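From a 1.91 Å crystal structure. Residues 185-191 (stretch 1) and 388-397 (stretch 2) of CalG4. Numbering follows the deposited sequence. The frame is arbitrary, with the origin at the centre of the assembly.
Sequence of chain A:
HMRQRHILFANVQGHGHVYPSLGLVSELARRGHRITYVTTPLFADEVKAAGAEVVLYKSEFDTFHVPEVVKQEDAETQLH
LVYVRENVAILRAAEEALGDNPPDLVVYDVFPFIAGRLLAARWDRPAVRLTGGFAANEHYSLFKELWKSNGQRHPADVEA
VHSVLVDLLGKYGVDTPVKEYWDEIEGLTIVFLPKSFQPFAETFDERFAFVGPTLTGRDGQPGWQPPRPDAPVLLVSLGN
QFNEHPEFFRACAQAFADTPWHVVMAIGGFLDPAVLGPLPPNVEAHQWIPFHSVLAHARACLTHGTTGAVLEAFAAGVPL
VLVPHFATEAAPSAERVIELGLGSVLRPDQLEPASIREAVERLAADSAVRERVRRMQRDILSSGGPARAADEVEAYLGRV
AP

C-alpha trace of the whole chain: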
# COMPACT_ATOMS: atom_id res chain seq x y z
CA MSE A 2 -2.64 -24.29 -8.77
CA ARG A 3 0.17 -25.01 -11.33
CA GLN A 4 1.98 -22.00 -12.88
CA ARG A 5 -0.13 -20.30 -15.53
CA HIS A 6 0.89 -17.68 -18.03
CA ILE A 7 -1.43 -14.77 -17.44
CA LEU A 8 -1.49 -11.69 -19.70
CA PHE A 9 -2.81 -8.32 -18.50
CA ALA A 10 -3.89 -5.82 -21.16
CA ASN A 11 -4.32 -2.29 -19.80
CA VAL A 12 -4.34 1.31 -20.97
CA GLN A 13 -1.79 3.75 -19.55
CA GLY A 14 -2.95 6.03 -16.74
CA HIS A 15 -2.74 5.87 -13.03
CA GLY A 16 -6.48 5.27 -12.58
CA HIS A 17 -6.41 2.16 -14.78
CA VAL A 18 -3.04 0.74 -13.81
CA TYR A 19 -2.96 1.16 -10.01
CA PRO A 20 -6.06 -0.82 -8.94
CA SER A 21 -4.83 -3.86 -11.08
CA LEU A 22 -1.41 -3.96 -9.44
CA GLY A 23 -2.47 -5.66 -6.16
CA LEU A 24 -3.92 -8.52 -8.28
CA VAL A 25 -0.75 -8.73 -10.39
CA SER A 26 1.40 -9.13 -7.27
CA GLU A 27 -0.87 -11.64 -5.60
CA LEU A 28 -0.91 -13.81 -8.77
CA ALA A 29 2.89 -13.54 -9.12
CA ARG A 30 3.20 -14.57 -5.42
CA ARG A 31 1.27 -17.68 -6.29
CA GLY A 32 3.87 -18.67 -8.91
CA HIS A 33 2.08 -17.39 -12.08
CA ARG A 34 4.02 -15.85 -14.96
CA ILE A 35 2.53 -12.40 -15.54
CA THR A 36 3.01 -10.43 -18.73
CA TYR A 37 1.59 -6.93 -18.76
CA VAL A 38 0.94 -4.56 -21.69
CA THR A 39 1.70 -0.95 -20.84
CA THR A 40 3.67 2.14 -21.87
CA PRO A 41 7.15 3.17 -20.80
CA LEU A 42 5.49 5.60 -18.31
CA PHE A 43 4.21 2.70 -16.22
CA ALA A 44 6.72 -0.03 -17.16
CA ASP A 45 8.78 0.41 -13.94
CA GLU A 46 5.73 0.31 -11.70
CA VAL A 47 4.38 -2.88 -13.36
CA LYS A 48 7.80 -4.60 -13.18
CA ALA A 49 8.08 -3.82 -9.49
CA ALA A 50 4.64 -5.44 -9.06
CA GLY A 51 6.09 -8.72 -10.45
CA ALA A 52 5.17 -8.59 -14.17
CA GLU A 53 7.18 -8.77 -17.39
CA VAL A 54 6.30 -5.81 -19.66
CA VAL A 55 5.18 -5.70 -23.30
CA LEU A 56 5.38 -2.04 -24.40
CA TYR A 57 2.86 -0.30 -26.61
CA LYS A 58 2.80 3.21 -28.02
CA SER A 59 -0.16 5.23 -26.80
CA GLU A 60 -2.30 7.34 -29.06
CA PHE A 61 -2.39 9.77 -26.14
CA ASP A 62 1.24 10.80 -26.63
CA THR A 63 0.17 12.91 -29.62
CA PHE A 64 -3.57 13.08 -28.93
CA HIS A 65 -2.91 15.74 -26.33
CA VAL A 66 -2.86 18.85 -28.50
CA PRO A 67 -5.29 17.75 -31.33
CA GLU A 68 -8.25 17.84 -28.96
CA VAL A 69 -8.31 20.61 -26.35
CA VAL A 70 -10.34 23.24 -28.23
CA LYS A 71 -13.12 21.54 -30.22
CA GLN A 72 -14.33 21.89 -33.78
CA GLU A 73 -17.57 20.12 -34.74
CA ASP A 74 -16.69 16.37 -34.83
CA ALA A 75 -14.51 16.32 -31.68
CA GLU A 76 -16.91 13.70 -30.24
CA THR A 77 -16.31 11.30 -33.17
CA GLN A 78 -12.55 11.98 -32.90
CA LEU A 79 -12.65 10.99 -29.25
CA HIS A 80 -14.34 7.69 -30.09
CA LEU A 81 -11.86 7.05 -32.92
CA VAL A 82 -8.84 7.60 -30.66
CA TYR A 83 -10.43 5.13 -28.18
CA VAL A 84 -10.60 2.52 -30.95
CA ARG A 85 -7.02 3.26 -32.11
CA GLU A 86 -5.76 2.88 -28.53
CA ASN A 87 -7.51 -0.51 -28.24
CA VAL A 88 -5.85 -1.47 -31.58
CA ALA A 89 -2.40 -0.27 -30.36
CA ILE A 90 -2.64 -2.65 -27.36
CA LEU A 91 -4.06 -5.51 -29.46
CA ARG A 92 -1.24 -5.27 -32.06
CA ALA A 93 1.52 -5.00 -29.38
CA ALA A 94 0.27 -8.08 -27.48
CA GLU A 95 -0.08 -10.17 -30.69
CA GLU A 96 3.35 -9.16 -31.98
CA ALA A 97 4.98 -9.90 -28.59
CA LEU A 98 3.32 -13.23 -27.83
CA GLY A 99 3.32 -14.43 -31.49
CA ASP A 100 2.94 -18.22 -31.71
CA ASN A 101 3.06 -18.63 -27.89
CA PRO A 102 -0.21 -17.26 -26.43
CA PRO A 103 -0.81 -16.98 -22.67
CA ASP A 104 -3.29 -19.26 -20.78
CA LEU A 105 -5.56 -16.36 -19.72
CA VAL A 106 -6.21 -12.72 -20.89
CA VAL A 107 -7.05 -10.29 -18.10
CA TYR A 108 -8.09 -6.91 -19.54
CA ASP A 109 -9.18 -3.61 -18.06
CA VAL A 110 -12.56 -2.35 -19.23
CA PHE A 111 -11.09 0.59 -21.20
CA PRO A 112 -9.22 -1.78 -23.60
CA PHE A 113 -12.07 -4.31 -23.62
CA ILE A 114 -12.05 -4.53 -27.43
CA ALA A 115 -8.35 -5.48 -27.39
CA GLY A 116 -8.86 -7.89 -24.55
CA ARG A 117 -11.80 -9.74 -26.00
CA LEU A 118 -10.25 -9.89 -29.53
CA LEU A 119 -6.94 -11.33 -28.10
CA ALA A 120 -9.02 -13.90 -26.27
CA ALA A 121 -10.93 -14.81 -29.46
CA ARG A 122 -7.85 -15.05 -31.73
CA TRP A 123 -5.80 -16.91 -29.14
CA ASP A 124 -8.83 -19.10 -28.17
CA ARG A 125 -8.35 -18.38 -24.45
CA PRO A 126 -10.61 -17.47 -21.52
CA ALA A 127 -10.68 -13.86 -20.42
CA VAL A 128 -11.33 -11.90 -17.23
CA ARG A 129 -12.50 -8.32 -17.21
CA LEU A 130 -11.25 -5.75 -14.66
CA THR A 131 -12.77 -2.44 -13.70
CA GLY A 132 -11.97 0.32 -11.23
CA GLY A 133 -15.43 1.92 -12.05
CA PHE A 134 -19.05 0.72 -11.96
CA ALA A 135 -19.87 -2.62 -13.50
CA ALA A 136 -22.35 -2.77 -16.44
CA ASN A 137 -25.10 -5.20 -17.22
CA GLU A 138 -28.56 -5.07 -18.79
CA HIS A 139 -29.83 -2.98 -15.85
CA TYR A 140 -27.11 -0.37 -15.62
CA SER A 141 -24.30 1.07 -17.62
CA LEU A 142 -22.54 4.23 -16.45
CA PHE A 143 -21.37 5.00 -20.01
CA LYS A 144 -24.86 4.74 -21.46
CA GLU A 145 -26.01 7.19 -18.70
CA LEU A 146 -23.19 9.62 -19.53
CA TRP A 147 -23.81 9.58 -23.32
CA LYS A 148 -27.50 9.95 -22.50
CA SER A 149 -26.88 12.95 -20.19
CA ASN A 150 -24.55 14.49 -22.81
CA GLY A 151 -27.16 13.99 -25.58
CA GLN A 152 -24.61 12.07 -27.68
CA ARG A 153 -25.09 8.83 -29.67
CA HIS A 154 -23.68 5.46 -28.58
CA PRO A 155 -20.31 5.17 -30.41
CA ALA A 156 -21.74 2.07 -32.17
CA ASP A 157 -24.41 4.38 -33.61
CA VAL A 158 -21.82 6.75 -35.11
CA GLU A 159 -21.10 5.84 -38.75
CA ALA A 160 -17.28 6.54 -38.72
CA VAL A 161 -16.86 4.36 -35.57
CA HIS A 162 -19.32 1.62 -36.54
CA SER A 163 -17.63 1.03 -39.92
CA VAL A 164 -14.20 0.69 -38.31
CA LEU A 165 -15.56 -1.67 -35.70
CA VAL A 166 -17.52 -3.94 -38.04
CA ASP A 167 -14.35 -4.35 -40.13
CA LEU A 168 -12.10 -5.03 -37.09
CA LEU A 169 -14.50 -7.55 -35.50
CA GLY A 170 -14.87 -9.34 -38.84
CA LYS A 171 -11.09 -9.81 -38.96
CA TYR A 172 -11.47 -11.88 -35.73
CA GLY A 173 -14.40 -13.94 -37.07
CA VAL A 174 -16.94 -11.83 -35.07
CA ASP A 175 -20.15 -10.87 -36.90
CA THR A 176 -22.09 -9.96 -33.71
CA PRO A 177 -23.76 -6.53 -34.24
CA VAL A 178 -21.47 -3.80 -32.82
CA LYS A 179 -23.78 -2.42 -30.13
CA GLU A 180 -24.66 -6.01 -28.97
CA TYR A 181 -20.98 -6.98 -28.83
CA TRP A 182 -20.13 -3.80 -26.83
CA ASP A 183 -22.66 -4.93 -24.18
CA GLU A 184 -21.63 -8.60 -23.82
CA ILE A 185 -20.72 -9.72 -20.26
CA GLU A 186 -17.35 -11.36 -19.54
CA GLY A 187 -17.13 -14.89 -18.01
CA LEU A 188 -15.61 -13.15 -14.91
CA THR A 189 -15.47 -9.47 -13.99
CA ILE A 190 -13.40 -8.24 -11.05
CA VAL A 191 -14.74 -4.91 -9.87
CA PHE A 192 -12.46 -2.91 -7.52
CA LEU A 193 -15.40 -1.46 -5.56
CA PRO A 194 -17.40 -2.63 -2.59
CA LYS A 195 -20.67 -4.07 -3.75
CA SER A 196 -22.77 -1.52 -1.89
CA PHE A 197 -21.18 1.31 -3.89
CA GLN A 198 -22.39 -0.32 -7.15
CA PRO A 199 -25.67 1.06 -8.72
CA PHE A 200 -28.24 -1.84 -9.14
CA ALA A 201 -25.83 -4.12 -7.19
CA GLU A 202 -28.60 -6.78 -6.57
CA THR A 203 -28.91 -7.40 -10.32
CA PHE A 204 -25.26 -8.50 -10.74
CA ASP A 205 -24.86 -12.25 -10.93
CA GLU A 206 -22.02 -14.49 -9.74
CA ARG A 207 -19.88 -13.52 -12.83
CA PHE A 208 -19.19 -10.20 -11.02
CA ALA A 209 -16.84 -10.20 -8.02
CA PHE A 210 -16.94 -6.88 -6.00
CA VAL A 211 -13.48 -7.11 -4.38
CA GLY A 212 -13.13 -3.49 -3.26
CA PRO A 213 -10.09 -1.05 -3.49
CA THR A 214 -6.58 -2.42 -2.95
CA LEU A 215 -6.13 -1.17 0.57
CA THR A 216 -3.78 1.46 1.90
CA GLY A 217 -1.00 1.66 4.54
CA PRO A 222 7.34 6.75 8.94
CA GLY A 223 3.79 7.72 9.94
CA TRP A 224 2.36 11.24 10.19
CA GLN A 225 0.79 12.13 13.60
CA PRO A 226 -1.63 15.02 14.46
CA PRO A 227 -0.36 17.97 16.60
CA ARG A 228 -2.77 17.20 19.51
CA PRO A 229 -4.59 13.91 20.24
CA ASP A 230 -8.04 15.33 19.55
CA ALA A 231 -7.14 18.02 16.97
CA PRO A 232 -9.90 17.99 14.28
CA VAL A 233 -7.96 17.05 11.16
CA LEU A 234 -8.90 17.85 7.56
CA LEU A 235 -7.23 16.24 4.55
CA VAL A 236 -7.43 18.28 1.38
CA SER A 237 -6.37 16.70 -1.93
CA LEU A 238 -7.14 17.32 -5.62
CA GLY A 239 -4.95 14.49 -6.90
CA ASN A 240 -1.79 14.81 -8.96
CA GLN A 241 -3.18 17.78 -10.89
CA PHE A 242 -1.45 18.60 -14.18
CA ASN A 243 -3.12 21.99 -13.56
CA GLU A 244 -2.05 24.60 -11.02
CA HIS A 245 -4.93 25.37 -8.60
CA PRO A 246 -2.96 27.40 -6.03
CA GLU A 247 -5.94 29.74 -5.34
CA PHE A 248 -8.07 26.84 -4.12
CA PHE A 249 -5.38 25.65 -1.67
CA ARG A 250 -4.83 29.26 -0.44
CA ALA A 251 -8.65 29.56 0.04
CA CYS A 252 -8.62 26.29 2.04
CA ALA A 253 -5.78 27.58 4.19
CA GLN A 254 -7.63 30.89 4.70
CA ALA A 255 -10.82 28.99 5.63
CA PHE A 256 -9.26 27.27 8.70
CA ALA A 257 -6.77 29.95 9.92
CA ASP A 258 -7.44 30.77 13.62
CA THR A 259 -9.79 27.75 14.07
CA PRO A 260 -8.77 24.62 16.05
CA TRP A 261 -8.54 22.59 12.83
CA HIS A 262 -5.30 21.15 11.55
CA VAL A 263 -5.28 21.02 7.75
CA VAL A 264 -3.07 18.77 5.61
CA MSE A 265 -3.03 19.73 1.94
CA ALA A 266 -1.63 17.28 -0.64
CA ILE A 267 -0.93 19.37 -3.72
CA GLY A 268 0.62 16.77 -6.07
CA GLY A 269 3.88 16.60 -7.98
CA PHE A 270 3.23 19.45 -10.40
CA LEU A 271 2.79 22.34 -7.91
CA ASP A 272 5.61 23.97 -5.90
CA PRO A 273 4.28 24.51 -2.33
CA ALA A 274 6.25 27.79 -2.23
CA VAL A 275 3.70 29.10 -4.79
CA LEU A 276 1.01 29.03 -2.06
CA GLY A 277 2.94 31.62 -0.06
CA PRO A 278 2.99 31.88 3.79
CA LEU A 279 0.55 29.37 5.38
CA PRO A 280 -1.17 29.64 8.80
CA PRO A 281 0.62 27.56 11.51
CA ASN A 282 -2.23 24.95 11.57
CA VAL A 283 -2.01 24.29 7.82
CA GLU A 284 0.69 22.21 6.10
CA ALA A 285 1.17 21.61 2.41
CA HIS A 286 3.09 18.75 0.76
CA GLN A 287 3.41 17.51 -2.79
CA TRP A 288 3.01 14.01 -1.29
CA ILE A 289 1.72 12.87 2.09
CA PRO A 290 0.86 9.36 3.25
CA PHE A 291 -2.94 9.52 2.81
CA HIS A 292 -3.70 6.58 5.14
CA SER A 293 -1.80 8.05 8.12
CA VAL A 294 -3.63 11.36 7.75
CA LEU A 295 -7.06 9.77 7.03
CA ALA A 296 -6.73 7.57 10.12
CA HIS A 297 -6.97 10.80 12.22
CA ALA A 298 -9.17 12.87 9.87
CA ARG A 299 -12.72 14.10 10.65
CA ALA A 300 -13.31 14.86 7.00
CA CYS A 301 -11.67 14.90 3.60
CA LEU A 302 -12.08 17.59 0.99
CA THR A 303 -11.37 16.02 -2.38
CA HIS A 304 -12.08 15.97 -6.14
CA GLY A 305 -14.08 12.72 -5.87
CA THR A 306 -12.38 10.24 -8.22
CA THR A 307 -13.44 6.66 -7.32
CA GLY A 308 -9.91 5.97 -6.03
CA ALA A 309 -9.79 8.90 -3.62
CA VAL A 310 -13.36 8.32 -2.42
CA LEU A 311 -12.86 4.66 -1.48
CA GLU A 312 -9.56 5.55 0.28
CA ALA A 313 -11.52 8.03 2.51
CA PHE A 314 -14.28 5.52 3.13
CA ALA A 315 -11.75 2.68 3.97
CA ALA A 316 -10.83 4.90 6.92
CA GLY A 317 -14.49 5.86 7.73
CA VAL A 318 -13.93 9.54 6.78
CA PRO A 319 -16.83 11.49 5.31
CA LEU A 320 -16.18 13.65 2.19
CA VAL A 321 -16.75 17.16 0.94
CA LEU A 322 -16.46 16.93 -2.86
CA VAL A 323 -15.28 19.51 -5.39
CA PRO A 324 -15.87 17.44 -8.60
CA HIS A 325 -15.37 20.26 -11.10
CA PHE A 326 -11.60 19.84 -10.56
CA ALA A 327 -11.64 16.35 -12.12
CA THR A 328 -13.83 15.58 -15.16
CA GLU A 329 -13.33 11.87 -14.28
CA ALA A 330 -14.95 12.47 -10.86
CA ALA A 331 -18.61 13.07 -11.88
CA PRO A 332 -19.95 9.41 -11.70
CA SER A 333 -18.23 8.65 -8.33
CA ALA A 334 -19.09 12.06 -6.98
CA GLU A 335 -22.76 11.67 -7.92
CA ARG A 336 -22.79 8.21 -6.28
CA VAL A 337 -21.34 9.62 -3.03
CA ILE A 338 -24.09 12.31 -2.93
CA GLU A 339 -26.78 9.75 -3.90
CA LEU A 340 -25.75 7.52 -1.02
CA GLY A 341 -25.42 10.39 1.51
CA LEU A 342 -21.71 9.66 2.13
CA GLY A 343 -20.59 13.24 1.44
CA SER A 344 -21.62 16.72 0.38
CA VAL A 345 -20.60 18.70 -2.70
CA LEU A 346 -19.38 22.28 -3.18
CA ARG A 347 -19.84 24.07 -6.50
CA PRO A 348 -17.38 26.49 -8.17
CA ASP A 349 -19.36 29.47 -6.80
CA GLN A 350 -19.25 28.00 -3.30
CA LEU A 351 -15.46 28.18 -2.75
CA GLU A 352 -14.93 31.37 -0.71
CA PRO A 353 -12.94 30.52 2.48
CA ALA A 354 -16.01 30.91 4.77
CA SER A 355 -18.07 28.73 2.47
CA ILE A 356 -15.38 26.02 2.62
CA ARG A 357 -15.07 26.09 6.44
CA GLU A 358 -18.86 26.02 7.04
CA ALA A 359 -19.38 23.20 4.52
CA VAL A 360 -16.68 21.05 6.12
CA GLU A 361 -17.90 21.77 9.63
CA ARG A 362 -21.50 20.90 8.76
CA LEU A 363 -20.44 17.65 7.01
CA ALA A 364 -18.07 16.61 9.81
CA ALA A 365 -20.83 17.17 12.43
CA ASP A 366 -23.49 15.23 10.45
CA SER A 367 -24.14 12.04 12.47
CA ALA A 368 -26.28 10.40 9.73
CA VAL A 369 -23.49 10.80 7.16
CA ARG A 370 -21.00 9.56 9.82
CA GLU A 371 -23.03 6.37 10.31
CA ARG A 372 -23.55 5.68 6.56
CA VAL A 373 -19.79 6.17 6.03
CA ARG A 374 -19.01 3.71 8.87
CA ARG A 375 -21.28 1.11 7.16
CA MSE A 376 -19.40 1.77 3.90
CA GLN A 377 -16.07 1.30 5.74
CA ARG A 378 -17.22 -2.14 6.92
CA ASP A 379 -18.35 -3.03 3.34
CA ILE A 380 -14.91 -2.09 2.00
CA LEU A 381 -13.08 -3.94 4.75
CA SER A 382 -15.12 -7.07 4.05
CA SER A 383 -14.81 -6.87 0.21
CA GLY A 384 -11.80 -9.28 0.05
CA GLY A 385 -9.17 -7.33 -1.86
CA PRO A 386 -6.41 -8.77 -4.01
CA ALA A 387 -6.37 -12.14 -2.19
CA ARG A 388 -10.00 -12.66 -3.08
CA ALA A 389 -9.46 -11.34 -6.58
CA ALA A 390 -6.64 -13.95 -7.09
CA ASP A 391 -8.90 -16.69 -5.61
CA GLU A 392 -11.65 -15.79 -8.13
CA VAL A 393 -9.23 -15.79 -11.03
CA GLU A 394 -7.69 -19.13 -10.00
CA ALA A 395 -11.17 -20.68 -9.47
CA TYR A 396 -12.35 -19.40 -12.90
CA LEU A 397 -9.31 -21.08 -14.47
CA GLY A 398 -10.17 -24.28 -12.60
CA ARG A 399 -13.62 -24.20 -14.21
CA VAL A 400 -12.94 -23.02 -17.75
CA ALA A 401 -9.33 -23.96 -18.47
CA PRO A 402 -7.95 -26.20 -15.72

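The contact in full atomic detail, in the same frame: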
# COMPACT_ATOMS: atom_id res chain seq x y z
N ILE A 185 -21.28 -9.57 -21.64
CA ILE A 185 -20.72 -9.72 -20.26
C ILE A 185 -19.62 -10.78 -20.26
O ILE A 185 -19.79 -11.88 -20.82
CB ILE A 185 -21.87 -10.10 -19.29
CG1 ILE A 185 -22.88 -8.93 -19.26
CG2 ILE A 185 -21.32 -10.55 -17.89
CD1 ILE A 185 -24.09 -9.10 -18.32
N GLU A 186 -18.50 -10.44 -19.66
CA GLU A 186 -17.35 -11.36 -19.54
C GLU A 186 -17.64 -12.56 -18.63
O GLU A 186 -18.52 -12.50 -17.78
CB GLU A 186 -16.10 -10.60 -19.04
CG GLU A 186 -14.80 -11.37 -19.36
CD GLU A 186 -14.77 -11.91 -20.81
OE1 GLU A 186 -14.51 -11.13 -21.74
OE2 GLU A 186 -15.09 -13.10 -21.02
N GLY A 187 -16.95 -13.68 -18.86
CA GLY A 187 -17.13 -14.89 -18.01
C GLY A 187 -16.86 -14.59 -16.52
O GLY A 187 -17.48 -15.20 -15.63
N LEU A 188 -15.93 -13.67 -16.26
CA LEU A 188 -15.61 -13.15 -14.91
C LEU A 188 -15.23 -11.67 -14.99
O LEU A 188 -14.47 -11.25 -15.88
CB LEU A 188 -14.45 -13.94 -14.22
CG LEU A 188 -13.97 -13.41 -12.84
CD1 LEU A 188 -15.10 -13.59 -11.76
CD2 LEU A 188 -12.62 -14.04 -12.40
N THR A 189 -15.80 -10.87 -14.08
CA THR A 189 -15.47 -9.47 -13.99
C THR A 189 -15.10 -9.17 -12.53
O THR A 189 -15.91 -9.44 -11.63
CB THR A 189 -16.67 -8.57 -14.43
OG1 THR A 189 -17.03 -8.87 -15.82
CG2 THR A 189 -16.24 -7.07 -14.37
N ILE A 190 -13.90 -8.63 -12.33
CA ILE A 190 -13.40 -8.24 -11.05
C ILE A 190 -13.58 -6.72 -10.98
O ILE A 190 -13.02 -5.95 -11.78
CB ILE A 190 -11.88 -8.61 -10.83
CG1 ILE A 190 -11.58 -10.09 -11.20
CG2 ILE A 190 -11.38 -8.17 -9.37
CD1 ILE A 190 -12.13 -11.11 -10.28
N VAL A 191 -14.40 -6.31 -10.02
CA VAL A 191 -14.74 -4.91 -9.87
C VAL A 191 -14.08 -4.41 -8.60
O VAL A 191 -14.35 -4.97 -7.50
CB VAL A 191 -16.29 -4.77 -9.74
CG1 VAL A 191 -16.63 -3.31 -9.56
CG2 VAL A 191 -17.00 -5.33 -10.98
N ARG A 388 -8.75 -12.17 -2.57
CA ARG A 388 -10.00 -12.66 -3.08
C ARG A 388 -10.01 -12.59 -4.58
O ARG A 388 -10.51 -13.51 -5.25
CB ARG A 388 -11.16 -11.80 -2.61
CG ARG A 388 -12.49 -12.36 -3.16
CD ARG A 388 -13.66 -11.45 -2.80
NE ARG A 388 -14.88 -11.90 -3.49
CZ ARG A 388 -16.00 -11.19 -3.58
NH1 ARG A 388 -16.07 -9.98 -3.02
NH2 ARG A 388 -17.02 -11.70 -4.25
N ALA A 389 -9.51 -11.50 -5.12
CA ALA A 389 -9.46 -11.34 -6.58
C ALA A 389 -8.64 -12.48 -7.25
O ALA A 389 -9.09 -13.07 -8.25
CB ALA A 389 -8.91 -9.97 -6.92
N ALA A 390 -7.51 -12.83 -6.63
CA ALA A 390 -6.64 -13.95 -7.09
C ALA A 390 -7.36 -15.31 -6.94
O ALA A 390 -7.26 -16.17 -7.80
CB ALA A 390 -5.33 -13.95 -6.36
N ASP A 391 -8.09 -15.48 -5.83
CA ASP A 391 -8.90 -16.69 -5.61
C ASP A 391 -9.93 -16.86 -6.74
O ASP A 391 -10.10 -17.98 -7.28
CB ASP A 391 -9.62 -16.66 -4.24
CG ASP A 391 -8.70 -16.88 -3.05
OD1 ASP A 391 -7.48 -17.16 -3.21
OD2 ASP A 391 -9.22 -16.82 -1.93
N GLU A 392 -10.57 -15.76 -7.12
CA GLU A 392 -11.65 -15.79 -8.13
C GLU A 392 -11.02 -16.12 -9.47
O GLU A 392 -11.54 -16.90 -10.23
CB GLU A 392 -12.33 -14.43 -8.27
CG GLU A 392 -13.05 -13.92 -7.03
CD GLU A 392 -14.43 -14.51 -6.80
OE1 GLU A 392 -15.02 -15.15 -7.70
OE2 GLU A 392 -14.96 -14.28 -5.70
N VAL A 393 -9.88 -15.51 -9.75
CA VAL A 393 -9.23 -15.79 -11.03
C VAL A 393 -8.78 -17.24 -11.08
O VAL A 393 -8.98 -17.94 -12.10
CB VAL A 393 -8.02 -14.87 -11.26
CG1 VAL A 393 -7.23 -15.37 -12.48
CG2 VAL A 393 -8.46 -13.35 -11.41
N GLU A 394 -8.13 -17.72 -10.00
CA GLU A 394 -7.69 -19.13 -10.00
C GLU A 394 -8.85 -20.14 -10.09
O GLU A 394 -8.73 -21.15 -10.80
CB GLU A 394 -6.79 -19.46 -8.80
CG GLU A 394 -5.44 -18.71 -8.84
CD GLU A 394 -4.52 -19.18 -7.76
OE1 GLU A 394 -5.00 -19.31 -6.61
OE2 GLU A 394 -3.33 -19.44 -8.08
N ALA A 395 -9.95 -19.86 -9.40
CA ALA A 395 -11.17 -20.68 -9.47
C ALA A 395 -11.79 -20.69 -10.88
O ALA A 395 -12.24 -21.73 -11.34
CB ALA A 395 -12.22 -20.22 -8.42
N TYR A 396 -11.82 -19.54 -11.55
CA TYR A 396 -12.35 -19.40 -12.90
C TYR A 396 -11.52 -20.27 -13.83
O TYR A 396 -12.07 -21.06 -14.60
CB TYR A 396 -12.30 -17.90 -13.30
CG TYR A 396 -12.76 -17.51 -14.69
CD1 TYR A 396 -14.07 -17.76 -15.15
CD2 TYR A 396 -11.87 -16.90 -15.55
CE1 TYR A 396 -14.47 -17.37 -16.41
CE2 TYR A 396 -12.26 -16.50 -16.81
CZ TYR A 396 -13.55 -16.73 -17.24
OH TYR A 396 -13.94 -16.26 -18.48
N LEU A 397 -10.21 -20.19 -13.70
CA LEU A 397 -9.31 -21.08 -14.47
C LEU A 397 -9.58 -22.56 -14.24
O LEU A 397 -9.65 -23.32 -15.19
CB LEU A 397 -7.86 -20.76 -14.17
CG LEU A 397 -7.28 -19.50 -14.81
CD1 LEU A 397 -5.83 -19.37 -14.32
CD2 LEU A 397 -7.28 -19.60 -16.33

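Strand 189-191 of CalG4 lies against helix 388-397, their axes nearly antiparallel (176°) and 9.7 Å apart at closest approach. No hydrogen bond crosses between the two stretches; the 319 Å² buried here is held by apolar packing. Alternation along the chain sets the pattern: Leu188 and Ile190 point their CA-to-CB bonds toward the helix, while the side chain of Thr189, between them, stays out of its reach. Ala389, Glu392, Val393 and Tyr396, at positions i, i+3, i+4 and i+7 of the helix, form the receiving surface.

Leu188 is t at chi1 and p at chi2. Its CB sits over one face of the Tyr396 ring, 3.9 Å from the centroid and 7° off the normal, a CH-pi contact, while CD2 reaches the helix backbone, 3.7 Å from Glu392 O, and lies 4.3 Å from Val393 CG2. Tyr396, t at chi1, carries its ring past Leu188 to the preceding loop, where its OH comes within 3.5 Å of Gly187 CA. An ideal CB on Gly187 would fall 2.3 Å from that OH, a clash, so the absence of a side chain leaves room for the tyrosine. The bend of Glu186 (chi1 t, chi2 p) brings its OE2 back to accept a hydrogen bond from Gly187 N at 2.9 Å, a local bond between neighbours in the loop.

Ile190, m at both chi angles, reaches three helix residues: its CG2 is 3.9 Å from Ala389 CB, and its CD1 is 3.9 Å from Glu392 CB and 4.4 Å from Val393 CG2. Glu392 thus lends its aliphatic base to the contact. Its m, m conformation places OE2 3.2 Å from Arg388 NE, a salt bridge one helical turn back, so the charge is paired along the helix while the CB packs against isoleucine.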